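EAL domain protein (Vibrio cholerae serotype O1, PDB 6IJ2) degrades the cyclic dinucleotides c-di-GMP and cGAMP as a standalone phosphodiesterase of the EAL family. Local coordinates at residues A[102-112]-A[146-154]; A[170-180]-A[204-212]. The protein carries 1 engineered substitution. All coordinates share one frame; numbering follows the deposited sequence.

Contact 1 of 2, residues A[102-112]-A[146-154]; sequences YVPERCIRTTL and EYYKSLGFQ
Tyr147 receives the side chain of Arg106 over one face of its ring. The guanidinium of Arg106 lies nearly flat on it, with the two planes 26° apart and their centres separated by 4.0 Å. The pair is also an off-centre cation-pi contact, and the CD methylene of Arg106 covers the same face near CZ. A bend at chi2 of Arg106 folds its chain over the ring; a long salt bridge from NH1 to Glu105 OE1, near the guanidinium plane, is doubtful because that carboxylate is poorly ordered. Ile108 CG2 closes on the edge of the Tyr147 ring, while Leu151 CG, one turn on from Tyr147, packs on the face opposite Arg106.

At Tyr148 the contact turns inward. Ile108 CD1 sits over one face of this ring, 3.8 Å from its centroid, a CH-pi contact reached because CG1 of Ile108 is anti to the backbone N (chi1 -161°) and the chain runs on extended. The hydroxyl of Tyr148 is hydrogen-bonded to Arg76 of helix 68-85, which also binds Thr111 OG1.

These residues join the loop before helix 109-117 and that helix's first turn to the C-terminal end of helix 139-151, on the outside of the TIM-barrel-like EAL fold. Leu151 extends the apolar layer, its CD1 meeting Ile108 CD1 tip to tip at 3.6 Å. Gly152, with positive phi, then ends the helix in a Schellman motif and turns the chain toward strand 154-160. Phe153 follows directly: its CE2 lies 3.4 Å from Ile108 CD1, and its CZ is approached by Leu112 CD2 at 3.9 Å and by Thr111 CG2 at 3.8 Å. Phe127 of strand 125-129 packs edge-to-face with both Phe153 and Tyr148.

Contact 2 of 2, residues A[170-180]-A[204-212]; sequences LADFQTNIVKV and LFSDLNIQP
Strands 177-180 and 211-214 pair in parallel, Ile177 beside Gln211 and Val178 beside Pro212, through two backbone hydrogen bonds that both use Gln211. Gln211 N donates almost straight to Asn176 O (3.0 Å, 172°), and Gln211 O accepts from Val178 N at 3.0 Å. The CA-H of Ile177 also points at Gln211 O. Beyond the paired residues, a water bridges the carbonyls of Thr175 and Asn209, tying the chain before one strand to the Schellman turn that closes helix 192-207.

The apolar contacts centre on Ile210. With CG1 beside its backbone N (chi1 -66°), CD1 extends to Leu170 CD2 at 3.5 Å, while the other branch presses CG2 against Val178 CG2 at 3.4 Å; both carbon pairs are tighter than usual. Phe205 takes Leu170 CD1 at its ring edge, and its CZ meets Val178 CG1 at 3.8 Å. Leu208 CD1 packs against Gln174 CG; the bent Gln174 chain brings NE2 2.8 Å from Leu170 O, a hydrogen bond with that oxygen in the Gln174 amide plane but NE2 tilted from the carbonyl plane.

This is the end of a beta-alpha-beta crossover: helix 192-207 comes between the adjacent parallel strands in sequence. Strand 154-160 pairs with the other side of 177-180 and supplies Phe160, edge-to-face with Phe205, while the second subunit reaches the outer surface at Asp172 and Asp207.

In the fold
Contact 1 closes before contact 2 opens along the chain, and their centres lie 20 Å apart within the single EAL domain. Contact 1 joins helix 109-117 and the loop before it to helix 139-151 outside the sheet, whereas contact 2 includes pairing within it, between strands 177-180 and 211-214. Strand 154-160 connects the two regions: it begins at the end of segment 146-154 and lies beside 177-180. They also touch directly, through a probable hydrogen bond from Lys149 NZ to Gln174 O and packing of Gln154 on Asn176. Strand 154-160 carries the calcium ligands Asp158 and Asp159; contact 2 lies nearer this site, and contact 1 is peripheral packing.

Contact 1 of 2, residues A[102-112]-A[146-154]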
loop_
_atom_site.group_PDB
_atom_site.type_symbol
_atom_site.label_atom_id
_atom_site.label_comp_id
_atom_site.label_asym_id
_atom_site.label_seq_id
_atom_site.Cartn_x
_atom_site.Cartn_y
_atom_site.Cartn_z
ATOM N N TYR A 102 -0.842 -18.686 9.571
ATOM C CA TYR A 102 -2.208 -19.180 9.694
ATOM C C TYR A 102 -2.698 -19.601 8.312
ATOM O O TYR A 102 -3.817 -19.277 7.907
ATOM C CB TYR A 102 -3.113 -18.104 10.306
ATOM C CG TYR A 102 -4.400 -18.599 10.943
ATOM C CD1 TYR A 102 -5.543 -18.811 10.181
ATOM C CD2 TYR A 102 -4.481 -18.816 12.314
ATOM C CE1 TYR A 102 -6.722 -19.247 10.759
ATOM C CE2 TYR A 102 -5.660 -19.252 12.903
ATOM C CZ TYR A 102 -6.776 -19.465 12.119
ATOM O OH TYR A 102 -7.951 -19.898 12.693
ATOM N N VAL A 103 -1.841 -20.296 7.572
ATOM C CA VAL A 103 -2.164 -20.836 6.255
ATOM C C VAL A 103 -3.353 -21.786 6.360
ATOM O O VAL A 103 -4.354 -21.574 5.661
ATOM C CB VAL A 103 -0.948 -21.533 5.621
ATOM C CG1 VAL A 103 -1.337 -22.202 4.312
ATOM C CG2 VAL A 103 0.182 -20.546 5.399
ATOM N N PRO A 104 -3.312 -22.825 7.214
ATOM C CA PRO A 104 -4.362 -23.859 7.130
ATOM C C PRO A 104 -5.772 -23.326 7.311
ATOM O O PRO A 104 -6.640 -23.612 6.475
ATOM C CB PRO A 104 -3.970 -24.839 8.247
ATOM C CG PRO A 104 -2.515 -24.621 8.447
ATOM C CD PRO A 104 -2.337 -23.152 8.272
ATOM N N GLU A 105 -6.030 -22.572 8.386
ATOM C CA GLU A 105 -7.357 -22.024 8.644
ATOM C C GLU A 105 -8.315 -23.199 8.869
ATOM O O GLU A 105 -7.875 -24.354 8.870
ATOM C CB GLU A 105 -7.742 -21.078 7.488
ATOM C CG GLU A 105 -9.157 -20.539 7.419
ATOM C CD GLU A 105 -9.939 -21.209 6.311
ATOM O OE1 GLU A 105 -9.568 -22.340 5.937
ATOM O OE2 GLU A 105 -10.904 -20.606 5.800
ATOM N N ARG A 106 -9.598 -22.932 9.123
ATOM C CA ARG A 106 -10.616 -23.921 9.477
ATOM C C ARG A 106 -10.366 -24.533 10.850
ATOM O O ARG A 106 -11.101 -25.441 11.274
ATOM C CB ARG A 106 -10.749 -25.023 8.420
ATOM C CG ARG A 106 -12.098 -25.004 7.702
ATOM C CD ARG A 106 -12.040 -24.183 6.431
ATOM N NE ARG A 106 -13.202 -24.393 5.574
ATOM C CZ ARG A 106 -13.269 -23.990 4.310
ATOM N NH1 ARG A 106 -12.237 -23.362 3.760
ATOM N NH2 ARG A 106 -14.361 -24.217 3.593
ATOM N N CYS A 107 -9.348 -24.057 11.567
ATOM C CA CYS A 107 -9.290 -24.190 13.017
ATOM C C CYS A 107 -10.182 -23.162 13.722
ATOM O O CYS A 107 -9.872 -22.729 14.841
ATOM C CB CYS A 107 -7.844 -24.055 13.497
ATOM S SG CYS A 107 -7.179 -25.620 14.130
ATOM N N ILE A 108 -11.280 -22.755 13.077
ATOM C CA ILE A 108 -12.139 -21.705 13.591
ATOM C C ILE A 108 -13.258 -22.237 14.481
ATOM O O ILE A 108 -14.052 -21.440 15.001
ATOM C CB ILE A 108 -12.735 -20.908 12.416
ATOM C CG1 ILE A 108 -13.261 -19.533 12.840
ATOM C CG2 ILE A 108 -13.811 -21.722 11.730
ATOM C CD1 ILE A 108 -13.806 -18.756 11.670
ATOM N N ARG A 109 -13.354 -23.557 14.680
ATOM C CA ARG A 109 -14.352 -24.087 15.608
ATOM C C ARG A 109 -14.110 -23.605 17.037
ATOM O O ARG A 109 -15.065 -23.414 17.800
ATOM C CB ARG A 109 -14.368 -25.616 15.539
ATOM C CG ARG A 109 -15.086 -26.158 14.309
ATOM C CD ARG A 109 -16.126 -27.198 14.699
ATOM N NE ARG A 109 -15.517 -28.380 15.304
ATOM C CZ ARG A 109 -15.114 -29.445 14.619
ATOM N NH1 ARG A 109 -15.254 -29.481 13.300
ATOM N NH2 ARG A 109 -14.570 -30.475 15.252
ATOM N N THR A 110 -12.848 -23.382 17.410
ATOM C CA THR A 110 -12.565 -22.834 18.732
ATOM C C THR A 110 -13.173 -21.451 18.896
ATOM O O THR A 110 -13.604 -21.090 19.997
ATOM C CB THR A 110 -11.056 -22.789 18.981
ATOM O OG1 THR A 110 -10.390 -22.287 17.817
ATOM C CG2 THR A 110 -10.522 -24.169 19.303
ATOM N N THR A 111 -13.234 -20.674 17.812
ATOM C CA THR A 111 -13.906 -19.380 17.843
ATOM C C THR A 111 -15.418 -19.559 17.940
ATOM O O THR A 111 -16.074 -18.954 18.795
ATOM C CB THR A 111 -13.528 -18.570 16.597
ATOM O OG1 THR A 111 -12.113 -18.352 16.580
ATOM C CG2 THR A 111 -14.246 -17.222 16.566
ATOM N N LEU A 112 -15.985 -20.400 17.068
ATOM C CA LEU A 112 -17.427 -20.624 17.075
ATOM C C LEU A 112 -17.896 -21.149 18.423
ATOM O O LEU A 112 -18.934 -20.716 18.936
ATOM C CB LEU A 112 -17.812 -21.604 15.968
ATOM C CG LEU A 112 -17.338 -21.275 14.553
ATOM C CD1 LEU A 112 -17.701 -22.412 13.609
ATOM C CD2 LEU A 112 -17.930 -19.960 14.074
ATOM N N GLU A 146 -13.197 -14.383 2.651
ATOM C CA GLU A 146 -14.473 -14.838 2.110
ATOM C C GLU A 146 -15.042 -16.006 2.910
ATOM O O GLU A 146 -16.268 -16.130 3.033
ATOM C CB GLU A 146 -14.310 -15.184 0.628
ATOM C CG GLU A 146 -14.037 -13.935 -0.212
ATOM C CD GLU A 146 -13.932 -14.200 -1.707
ATOM O OE1 GLU A 146 -13.874 -13.213 -2.474
ATOM O OE2 GLU A 146 -13.908 -15.381 -2.117
ATOM N N TYR A 147 -14.179 -16.857 3.475
ATOM C CA TYR A 147 -14.666 -17.924 4.344
ATOM C C TYR A 147 -15.292 -17.356 5.611
ATOM O O TYR A 147 -16.359 -17.808 6.043
ATOM C CB TYR A 147 -13.531 -18.884 4.697
ATOM C CG TYR A 147 -13.933 -19.954 5.686
ATOM C CD1 TYR A 147 -14.874 -20.917 5.349
ATOM C CD2 TYR A 147 -13.369 -20.006 6.954
ATOM C CE1 TYR A 147 -15.247 -21.899 6.248
ATOM C CE2 TYR A 147 -13.729 -20.992 7.862
ATOM C CZ TYR A 147 -14.671 -21.931 7.501
ATOM O OH TYR A 147 -15.045 -22.909 8.393
ATOM N N TYR A 148 -14.642 -16.360 6.217
ATOM C CA TYR A 148 -15.192 -15.752 7.423
ATOM C C TYR A 148 -16.516 -15.058 7.134
ATOM O O TYR A 148 -17.460 -15.154 7.931
ATOM C CB TYR A 148 -14.182 -14.773 8.023
ATOM C CG TYR A 148 -13.104 -15.446 8.841
ATOM C CD1 TYR A 148 -12.688 -16.738 8.550
ATOM C CD2 TYR A 148 -12.524 -14.802 9.924
ATOM C CE1 TYR A 148 -11.704 -17.359 9.301
ATOM C CE2 TYR A 148 -11.547 -15.418 10.684
ATOM C CZ TYR A 148 -11.138 -16.696 10.368
ATOM O OH TYR A 148 -10.166 -17.312 11.124
ATOM N N LYS A 149 -16.603 -14.357 5.999
ATOM C CA LYS A 149 -17.875 -13.779 5.573
ATOM C C LYS A 149 -18.955 -14.849 5.462
ATOM O O LYS A 149 -20.095 -14.638 5.892
ATOM C CB LYS A 149 -17.709 -13.053 4.238
ATOM C CG LYS A 149 -16.874 -11.788 4.305
ATOM C CD LYS A 149 -16.893 -11.061 2.969
ATOM C CE LYS A 149 -16.921 -9.562 3.165
ATOM N NZ LYS A 149 -17.497 -8.871 1.975
ATOM N N SER A 150 -18.604 -16.016 4.905
ATOM C CA SER A 150 -19.587 -17.080 4.720
ATOM C C SER A 150 -20.077 -17.636 6.050
ATOM O O SER A 150 -21.230 -18.075 6.149
ATOM C CB SER A 150 -18.996 -18.201 3.861
ATOM O OG SER A 150 -17.991 -18.920 4.555
ATOM N N LEU A 151 -19.228 -17.633 7.076
ATOM C CA LEU A 151 -19.657 -18.089 8.389
ATOM C C LEU A 151 -20.494 -17.056 9.132
ATOM O O LEU A 151 -21.093 -17.399 10.156
ATOM C CB LEU A 151 -18.448 -18.466 9.243
ATOM C CG LEU A 151 -17.615 -19.651 8.763
ATOM C CD1 LEU A 151 -16.580 -20.019 9.808
ATOM C CD2 LEU A 151 -18.501 -20.838 8.444
ATOM N N GLY A 152 -20.543 -15.811 8.656
ATOM C CA GLY A 152 -21.327 -14.768 9.291
ATOM C C GLY A 152 -20.524 -13.671 9.958
ATOM O O GLY A 152 -21.118 -12.686 10.413
ATOM N N PHE A 153 -19.202 -13.798 10.023
ATOM C CA PHE A 153 -18.369 -12.763 10.625
ATOM C C PHE A 153 -18.393 -11.482 9.802
ATOM O O PHE A 153 -18.545 -11.506 8.579
ATOM C CB PHE A 153 -16.922 -13.249 10.753
ATOM C CG PHE A 153 -16.753 -14.344 11.752
ATOM C CD1 PHE A 153 -16.839 -14.073 13.110
ATOM C CD2 PHE A 153 -16.533 -15.649 11.345
ATOM C CE1 PHE A 153 -16.698 -15.081 14.046
ATOM C CE2 PHE A 153 -16.402 -16.669 12.283
ATOM C CZ PHE A 153 -16.478 -16.385 13.631
ATOM N N GLN A 154 -18.250 -10.351 10.491
ATOM C CA GLN A 154 -17.898 -9.109 9.826
ATOM C C GLN A 154 -16.385 -9.076 9.610
ATOM O O GLN A 154 -15.628 -9.718 10.342
ATOM C CB GLN A 154 -18.354 -7.906 10.656
ATOM C CG GLN A 154 -19.875 -7.745 10.728
ATOM C CD GLN A 154 -20.465 -7.292 9.402
ATOM O OE1 GLN A 154 -20.115 -6.232 8.885
ATOM N NE2 GLN A 154 -21.347 -8.105 8.839
#

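Contact 2 of 2, residues A[170-180]-A[204-212]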
loop_
_atom_site.group_PDB
_atom_site.type_symbol
_atom_site.label_atom_id
_atom_site.label_comp_id
_atom_site.label_asym_id
_atom_site.label_seq_id
_atom_site.Cartn_x
_atom_site.Cartn_y
_atom_site.Cartn_z
ATOM N N LEU A 170 -8.105 -4.544 -2.087
ATOM C CA LEU A 170 -9.448 -4.142 -2.509
ATOM C C LEU A 170 -9.734 -4.467 -3.966
ATOM O O LEU A 170 -10.908 -4.572 -4.341
ATOM C CB LEU A 170 -9.641 -2.642 -2.305
ATOM C CG LEU A 170 -9.688 -2.190 -0.860
ATOM C CD1 LEU A 170 -9.882 -0.692 -0.800
ATOM C CD2 LEU A 170 -10.841 -2.908 -0.203
ATOM N N ALA A 171 -8.698 -4.593 -4.797
ATOM C CA ALA A 171 -8.911 -4.925 -6.203
ATOM C C ALA A 171 -9.503 -6.317 -6.368
ATOM O O ALA A 171 -10.227 -6.573 -7.336
ATOM C CB ALA A 171 -7.596 -4.810 -6.987
ATOM N N ASP A 172 -9.232 -7.225 -5.433
ATOM C CA ASP A 172 -9.642 -8.610 -5.602
ATOM C C ASP A 172 -10.690 -9.090 -4.604
ATOM O O ASP A 172 -11.318 -10.121 -4.856
ATOM C CB ASP A 172 -8.415 -9.530 -5.542
ATOM C CG ASP A 172 -7.550 -9.427 -6.793
ATOM O OD1 ASP A 172 -8.121 -9.446 -7.906
ATOM O OD2 ASP A 172 -6.311 -9.319 -6.670
ATOM N N PHE A 173 -10.896 -8.385 -3.494
ATOM C CA PHE A 173 -11.993 -8.714 -2.587
ATOM C C PHE A 173 -12.348 -7.483 -1.769
ATOM O O PHE A 173 -11.549 -6.559 -1.622
ATOM C CB PHE A 173 -11.646 -9.887 -1.658
ATOM C CG PHE A 173 -10.539 -9.596 -0.690
ATOM C CD1 PHE A 173 -9.209 -9.772 -1.066
ATOM C CD2 PHE A 173 -10.818 -9.158 0.594
ATOM C CE1 PHE A 173 -8.189 -9.517 -0.176
ATOM C CE2 PHE A 173 -9.802 -8.895 1.486
ATOM C CZ PHE A 173 -8.483 -9.077 1.098
ATOM N N GLN A 174 -13.556 -7.480 -1.210
ATOM C CA GLN A 174 -13.942 -6.341 -0.400
ATOM C C GLN A 174 -14.431 -6.827 0.956
ATOM O O GLN A 174 -15.151 -7.821 1.050
ATOM C CB GLN A 174 -15.009 -5.500 -1.096
ATOM C CG GLN A 174 -14.534 -4.867 -2.399
ATOM C CD GLN A 174 -14.516 -5.841 -3.564
ATOM O OE1 GLN A 174 -15.504 -6.537 -3.820
ATOM N NE2 GLN A 174 -13.386 -5.902 -4.277
ATOM N N THR A 175 -13.996 -6.135 2.000
ATOM C CA THR A 175 -14.476 -6.372 3.351
ATOM C C THR A 175 -15.694 -5.502 3.632
ATOM O O THR A 175 -16.069 -4.635 2.836
ATOM C CB THR A 175 -13.360 -6.067 4.342
ATOM O OG1 THR A 175 -12.754 -4.821 3.964
ATOM C CG2 THR A 175 -12.290 -7.153 4.265
ATOM N N ASN A 176 -16.330 -5.754 4.784
ATOM C CA ASN A 176 -17.423 -4.893 5.226
ATOM C C ASN A 176 -16.937 -3.480 5.508
ATOM O O ASN A 176 -17.599 -2.497 5.149
ATOM C CB ASN A 176 -18.060 -5.469 6.487
ATOM C CG ASN A 176 -18.608 -6.845 6.262
ATOM O OD1 ASN A 176 -18.048 -7.839 6.727
ATOM N ND2 ASN A 176 -19.691 -6.918 5.507
ATOM N N ILE A 177 -15.806 -3.371 6.189
ATOM C CA ILE A 177 -15.254 -2.108 6.652
ATOM C C ILE A 177 -13.806 -1.996 6.182
ATOM O O ILE A 177 -13.092 -2.996 6.059
ATOM C CB ILE A 177 -15.375 -2.013 8.194
ATOM C CG1 ILE A 177 -16.829 -1.658 8.559
ATOM C CG2 ILE A 177 -14.406 -1.008 8.781
ATOM C CD1 ILE A 177 -17.154 -1.725 10.030
ATOM N N VAL A 178 -13.379 -0.775 5.874
ATOM C CA VAL A 178 -11.961 -0.474 5.674
ATOM C C VAL A 178 -11.578 0.557 6.721
ATOM O O VAL A 178 -12.196 1.628 6.794
ATOM C CB VAL A 178 -11.654 0.015 4.249
ATOM C CG1 VAL A 178 -10.235 0.586 4.175
ATOM C CG2 VAL A 178 -11.698 -1.144 3.293
ATOM N N LYS A 179 -10.611 0.208 7.576
ATOM C CA LYS A 179 -10.107 1.123 8.594
ATOM C C LYS A 179 -8.972 1.938 8.000
ATOM O O LYS A 179 -8.036 1.372 7.433
ATOM C CB LYS A 179 -9.622 0.360 9.831
ATOM C CG LYS A 179 -10.761 -0.419 10.466
ATOM C CD LYS A 179 -10.909 -0.139 11.969
ATOM C CE LYS A 179 -9.954 -0.894 12.766
ATOM N NZ LYS A 179 -10.129 -0.724 14.258
ATOM N N VAL A 180 -9.055 3.261 8.121
ATOM C CA VAL A 180 -8.068 4.149 7.502
ATOM C C VAL A 180 -7.031 4.516 8.546
ATOM O O VAL A 180 -7.366 5.076 9.600
ATOM C CB VAL A 180 -8.727 5.401 6.907
ATOM C CG1 VAL A 180 -7.642 6.315 6.299
ATOM C CG2 VAL A 180 -9.727 4.998 5.843
ATOM N N LEU A 204 -14.158 6.020 -3.664
ATOM C CA LEU A 204 -13.828 4.641 -3.985
ATOM C C LEU A 204 -14.531 3.658 -3.042
ATOM O O LEU A 204 -15.089 2.652 -3.486
ATOM C CB LEU A 204 -12.309 4.454 -3.939
ATOM C CG LEU A 204 -11.873 2.997 -4.045
ATOM C CD1 LEU A 204 -12.452 2.385 -5.306
ATOM C CD2 LEU A 204 -10.356 2.928 -4.050
ATOM N N PHE A 205 -14.492 3.916 -1.735
ATOM C CA PHE A 205 -15.126 2.992 -0.785
ATOM C C PHE A 205 -16.621 2.853 -1.049
ATOM O O PHE A 205 -17.172 1.747 -0.996
ATOM C CB PHE A 205 -14.900 3.460 0.647
ATOM C CG PHE A 205 -13.457 3.494 1.056
ATOM C CD1 PHE A 205 -12.542 2.615 0.508
ATOM C CD2 PHE A 205 -13.018 4.422 1.985
ATOM C CE1 PHE A 205 -11.203 2.647 0.891
ATOM C CE2 PHE A 205 -11.691 4.467 2.375
ATOM C CZ PHE A 205 -10.776 3.581 1.819
ATOM N N SER A 206 -17.293 3.962 -1.341
ATOM C CA SER A 206 -18.714 3.894 -1.664
ATOM C C SER A 206 -18.959 3.050 -2.913
ATOM O O SER A 206 -19.871 2.212 -2.936
ATOM C CB SER A 206 -19.276 5.301 -1.854
ATOM O OG SER A 206 -20.680 5.248 -2.070
ATOM N N ASP A 207 -18.135 3.243 -3.956
ATOM C CA ASP A 207 -18.284 2.472 -5.185
ATOM C C ASP A 207 -18.144 0.981 -4.931
ATOM O O ASP A 207 -18.738 0.171 -5.649
ATOM C CB ASP A 207 -17.227 2.899 -6.218
ATOM C CG ASP A 207 -17.469 4.292 -6.792
ATOM O OD1 ASP A 207 -18.500 4.921 -6.476
ATOM O OD2 ASP A 207 -16.611 4.760 -7.574
ATOM N N LEU A 208 -17.339 0.600 -3.942
ATOM C CA LEU A 208 -17.112 -0.797 -3.605
ATOM C C LEU A 208 -18.070 -1.317 -2.535
ATOM O O LEU A 208 -17.919 -2.463 -2.100
ATOM C CB LEU A 208 -15.669 -0.995 -3.128
ATOM C CG LEU A 208 -14.526 -0.609 -4.062
ATOM C CD1 LEU A 208 -13.243 -1.325 -3.649
ATOM C CD2 LEU A 208 -14.875 -0.908 -5.499
ATOM N N ASN A 209 -19.037 -0.495 -2.119
ATOM C CA ASN A 209 -19.956 -0.751 -0.997
ATOM C C ASN A 209 -19.204 -1.155 0.274
ATOM O O ASN A 209 -19.561 -2.122 0.957
ATOM C CB ASN A 209 -21.019 -1.786 -1.365
ATOM C CG ASN A 209 -22.249 -1.714 -0.448
ATOM O OD1 ASN A 209 -22.467 -0.716 0.251
ATOM N ND2 ASN A 209 -23.056 -2.771 -0.453
ATOM N N ILE A 210 -18.168 -0.376 0.612
ATOM C CA ILE A 210 -17.365 -0.581 1.818
ATOM C C ILE A 210 -17.577 0.586 2.773
ATOM O O ILE A 210 -17.577 1.748 2.360
ATOM C CB ILE A 210 -15.863 -0.716 1.498
ATOM C CG1 ILE A 210 -15.584 -1.983 0.703
ATOM C CG2 ILE A 210 -15.064 -0.730 2.785
ATOM C CD1 ILE A 210 -14.158 -2.036 0.186
ATOM N N GLN A 211 -17.746 0.275 4.062
ATOM C CA GLN A 211 -17.943 1.315 5.061
ATOM C C GLN A 211 -16.606 1.791 5.614
ATOM O O GLN A 211 -15.822 0.965 6.120
ATOM C CB GLN A 211 -18.831 0.795 6.186
ATOM C CG GLN A 211 -19.155 1.812 7.242
ATOM C CD GLN A 211 -20.338 1.368 8.105
ATOM O OE1 GLN A 211 -20.562 0.173 8.304
ATOM N NE2 GLN A 211 -21.096 2.330 8.606
ATOM N N PRO A 212 -16.308 3.089 5.559
ATOM C CA PRO A 212 -15.036 3.577 6.079
ATOM C C PRO A 212 -15.083 3.785 7.575
ATOM O O PRO A 212 -16.140 4.017 8.167
ATOM C CB PRO A 212 -14.848 4.916 5.354
ATOM C CG PRO A 212 -16.250 5.403 5.190
ATOM C CD PRO A 212 -17.091 4.172 4.936
HETATM O O HOH W 1 -18.323 -5.051 1.204
HETATM O O HOH W 2 -20.327 -2.481 4.246
HETATM O O HOH W 3 -20.293 -2.559 7.367
#